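Local coordinates for enoyl-CoA hydratase/isomerase (Shewanella pealeana, PDB 4KPK), which probably acts on acyl-CoA substrates as an enoyl-CoA hydratase or isomerase of the crotonase-like family, whose exact reaction here is unsettled, at residues P183-T186 with R187-Q191; D257-T260 with L261-T264. All blocks are in the same frame, centred on the assembly; numbering follows the deposited sequence.

Contact 1. Residues P183-T186 with R187-Q191; sequences PYVT and RAMGQ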
# COMPACT_ATOMS: atom_id res chain seq x y z
N PRO A 183 0.88 -3.12 -13.64
CA PRO A 183 0.87 -3.94 -12.44
C PRO A 183 2.01 -3.57 -11.53
O PRO A 183 1.89 -3.56 -10.32
CB PRO A 183 0.98 -5.43 -13.00
CG PRO A 183 0.56 -5.38 -14.43
CD PRO A 183 0.79 -3.94 -14.89
N TYR A 184 3.15 -3.30 -12.13
CA TYR A 184 4.36 -2.99 -11.44
C TYR A 184 4.29 -1.57 -10.94
O TYR A 184 4.74 -1.25 -9.85
CB TYR A 184 5.55 -3.19 -12.40
CG TYR A 184 5.47 -4.56 -13.03
CD1 TYR A 184 5.89 -5.69 -12.33
CD2 TYR A 184 4.95 -4.75 -14.29
CE1 TYR A 184 5.79 -6.99 -12.91
CE2 TYR A 184 4.82 -6.04 -14.85
CZ TYR A 184 5.25 -7.15 -14.17
OH TYR A 184 5.13 -8.45 -14.74
N VAL A 185 3.70 -0.70 -11.72
CA VAL A 185 3.70 0.71 -11.34
C VAL A 185 2.77 0.89 -10.17
O VAL A 185 3.09 1.62 -9.24
CB VAL A 185 3.35 1.61 -12.51
CG1 VAL A 185 2.94 3.01 -12.06
CG2 VAL A 185 4.52 1.64 -13.48
N THR A 186 1.64 0.16 -10.21
CA THR A 186 0.64 0.18 -9.16
C THR A 186 1.16 -0.41 -7.86
O THR A 186 0.90 0.11 -6.73
CB THR A 186 -0.66 -0.52 -9.65
OG1 THR A 186 -1.08 0.14 -10.82
CG2 THR A 186 -1.78 -0.37 -8.66
N ARG A 187 1.90 -1.48 -7.98
CA ARG A 187 2.53 -2.04 -6.81
C ARG A 187 3.45 -0.99 -6.14
O ARG A 187 3.51 -0.89 -4.91
CB ARG A 187 3.37 -3.25 -7.18
CG ARG A 187 3.78 -4.10 -6.01
CD ARG A 187 4.71 -5.22 -6.42
NE ARG A 187 5.66 -4.74 -7.37
CZ ARG A 187 6.40 -5.50 -8.17
NH1 ARG A 187 6.27 -6.81 -8.16
NH2 ARG A 187 7.29 -4.93 -9.00
N ALA A 188 4.17 -0.22 -6.93
CA ALA A 188 5.14 0.71 -6.37
C ALA A 188 4.49 1.90 -5.71
O ALA A 188 4.72 2.14 -4.56
CB ALA A 188 6.06 1.17 -7.47
N MSE A 189 3.65 2.60 -6.44
CA MSE A 189 3.08 3.88 -6.01
C MSE A 189 1.73 3.79 -5.34
O MSE A 189 1.31 4.73 -4.66
CB MSE A 189 3.01 4.79 -7.22
CG MSE A 189 1.74 4.69 -8.04
SE MSE A 189 1.68 5.95 -9.59
CE MSE A 189 2.42 7.63 -8.91
N GLY A 190 1.06 2.64 -5.48
CA GLY A 190 -0.24 2.42 -4.86
C GLY A 190 -1.41 2.88 -5.76
O GLY A 190 -1.24 3.73 -6.63
N GLN A 191 -2.60 2.32 -5.52
CA GLN A 191 -3.85 2.68 -6.20
C GLN A 191 -4.31 4.11 -6.06
O GLN A 191 -4.77 4.71 -7.02
CB GLN A 191 -5.00 1.76 -5.76
CG GLN A 191 -4.82 0.27 -6.17
CD GLN A 191 -5.58 -0.07 -7.46
OE1 GLN A 191 -6.47 0.68 -7.89
NE2 GLN A 191 -5.18 -1.20 -8.10
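Y184 and R187 meet one turn apart along the short helix 182-189 of the crotonase-like fold. R187 NH2 reaches the edge of the Y184 ring, near its plane, 3.7 Å from CD1; ring and guanidinium planes stand 69° apart, so the two are not stacked. The arginine leaves with CG anti to its own N (chi1 -166°) and kinks at chi3, which swings the guanidinium back beside the tyrosine. There NH1 forms a salt bridge with E252, while NH2 takes D131 and the carbonyl of C154, three acceptors that hold the group's rotation. P183 CB lies above one face of the Y184 ring, toward the rim.

On another side of the helix V185 CG1 and selenomethionine M189 run alongside each other, CG1 to SE 4.0 Å. The backbone N of M189 donates to V185 O in a nearly straight bond (173°). G190 then leaves the helix with positive phi, its N still bonded to T186 O, and stands at the N-cap position of helix 191-200. Across this junction Q191 bends back over T186, whose OG1 is bonded to S182 O. Q191 NE2 donates to L248 O of the second subunit and rests 3.5 Å from the methyl CG2 of T186.

Contact 2. Residues D257-T260 with L261-T264; sequences DQNT and LDHT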
# COMPACT_ATOMS: atom_id res chain seq x y z
N ASP A 257 -3.07 -16.35 5.49
CA ASP A 257 -3.94 -17.42 5.98
C ASP A 257 -3.06 -18.60 6.41
O ASP A 257 -1.81 -18.46 6.50
CB ASP A 257 -4.94 -17.81 4.89
CG ASP A 257 -4.27 -18.29 3.58
OD1 ASP A 257 -3.05 -18.49 3.50
OD2 ASP A 257 -4.99 -18.44 2.57
N GLN A 258 -3.66 -19.78 6.66
CA GLN A 258 -2.88 -20.96 7.08
C GLN A 258 -1.79 -21.30 6.11
O GLN A 258 -0.68 -21.65 6.53
CB GLN A 258 -3.77 -22.20 7.28
CG GLN A 258 -3.04 -23.33 8.00
CD GLN A 258 -2.35 -22.86 9.28
OE1 GLN A 258 -2.98 -22.27 10.16
NE2 GLN A 258 -1.07 -23.11 9.40
N ASN A 259 -2.08 -21.25 4.83
CA ASN A 259 -1.10 -21.63 3.82
C ASN A 259 0.08 -20.65 3.81
O ASN A 259 1.24 -21.04 3.61
CB ASN A 259 -1.73 -21.69 2.44
CG ASN A 259 -2.72 -22.82 2.30
OD1 ASN A 259 -2.76 -23.74 3.13
ND2 ASN A 259 -3.54 -22.77 1.26
N THR A 260 -0.20 -19.37 4.05
CA THR A 260 0.92 -18.38 4.13
C THR A 260 1.88 -18.79 5.25
O THR A 260 3.12 -18.88 5.08
CB THR A 260 0.37 -16.96 4.43
OG1 THR A 260 -0.69 -16.65 3.51
CG2 THR A 260 1.47 -15.92 4.29
N LEU A 261 1.28 -19.07 6.39
CA LEU A 261 1.99 -19.50 7.58
C LEU A 261 2.81 -20.77 7.36
O LEU A 261 3.99 -20.83 7.74
CB LEU A 261 0.99 -19.66 8.74
CG LEU A 261 0.75 -18.37 9.54
CD1 LEU A 261 0.07 -17.25 8.78
CD2 LEU A 261 -0.06 -18.64 10.81
N ASP A 262 2.21 -21.76 6.70
CA ASP A 262 2.88 -23.02 6.43
C ASP A 262 4.06 -22.87 5.44
O ASP A 262 5.17 -23.44 5.64
CB ASP A 262 1.85 -24.01 5.84
CG ASP A 262 0.84 -24.49 6.88
OD1 ASP A 262 1.21 -24.55 8.07
OD2 ASP A 262 -0.31 -24.78 6.51
N HIS A 263 3.82 -22.09 4.40
CA HIS A 263 4.80 -21.80 3.38
C HIS A 263 5.98 -20.94 3.94
O HIS A 263 7.14 -21.29 3.73
CB HIS A 263 4.09 -21.15 2.17
CG HIS A 263 5.00 -20.47 1.20
ND1 HIS A 263 5.86 -21.16 0.37
CD2 HIS A 263 5.18 -19.16 0.91
CE1 HIS A 263 6.54 -20.31 -0.38
NE2 HIS A 263 6.14 -19.08 -0.07
N THR A 264 5.71 -19.86 4.65
CA THR A 264 6.84 -19.09 5.26
C THR A 264 7.69 -19.93 6.21
O THR A 264 8.93 -19.82 6.22
CB THR A 264 6.42 -17.79 5.99
OG1 THR A 264 5.46 -18.04 7.01
CG2 THR A 264 5.81 -16.85 5.00
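An N-capped first turn starts helix 258-273, with D257 in the N-cap position and the backbone N of L261 donating to D257 O at 3.2 Å. The aspartate side chain turns back over the helix start: CG lies between the backbone N and the carbonyl carbon (chi1 58°), and OD1 accepts the backbone N of T260 at 3.0 Å, nearly along its C-O axis. The hydroxyl OG1 of T260 reaches the same OD1, also at 3.0 Å but from above the carboxylate plane, so one oxygen is gripped by two donors of one residue. On the outer side of this turn, Q258 bends at chi2 and carries its amide to D262, an i to i+4 pair separate from the cap. Q258 NE2 donates to D262 OD1 at 3.0 Å, with OD1 close to the amide plane but approached from above the carboxylate plane; a second, weak bond runs to OD2. Amide and carboxylate are turned 45° against each other.

One turn on, T260 O accepts the backbone N of T264 at 2.8 Å in an almost straight bond (175°), with T264 OG1 3.1 Å from the same T260 O. T260 itself is buried, touching L251 of helix 238-251 and P183 of the third subunit. A valine in its place would probably leave D257 OD1 with the backbone N alone, letting the carboxylate turn more easily. L261 CD1 lies 3.2 Å from D257 O, while the leucine side chain packs on Y184 of the third subunit. An aspartate whose side chain accepts from the backbone N of the residue three places on is typical of an Asp N-cap at a helix start.

How the contacts relate
Contact 1 precedes contact 2 along the chain: residues 183-191 run through nearly all of helix 182-189 and into the start of helix 191-200, while 257-264 open helix 258-273. Within one subunit they do not touch; their centres are 25 Å apart and their nearest atoms about 15 Å. The trimer brings the two regions together between chains, since 257-264 of one chain meets the 183-184 end of contact 1 in the third subunit. The centre of contact 1 is about 14 Å, that of contact 2 about 28 Å, from the chain centre; contact 1 is mostly buried, contact 2 partly exposed. Both belong to helical packing and subunit assembly.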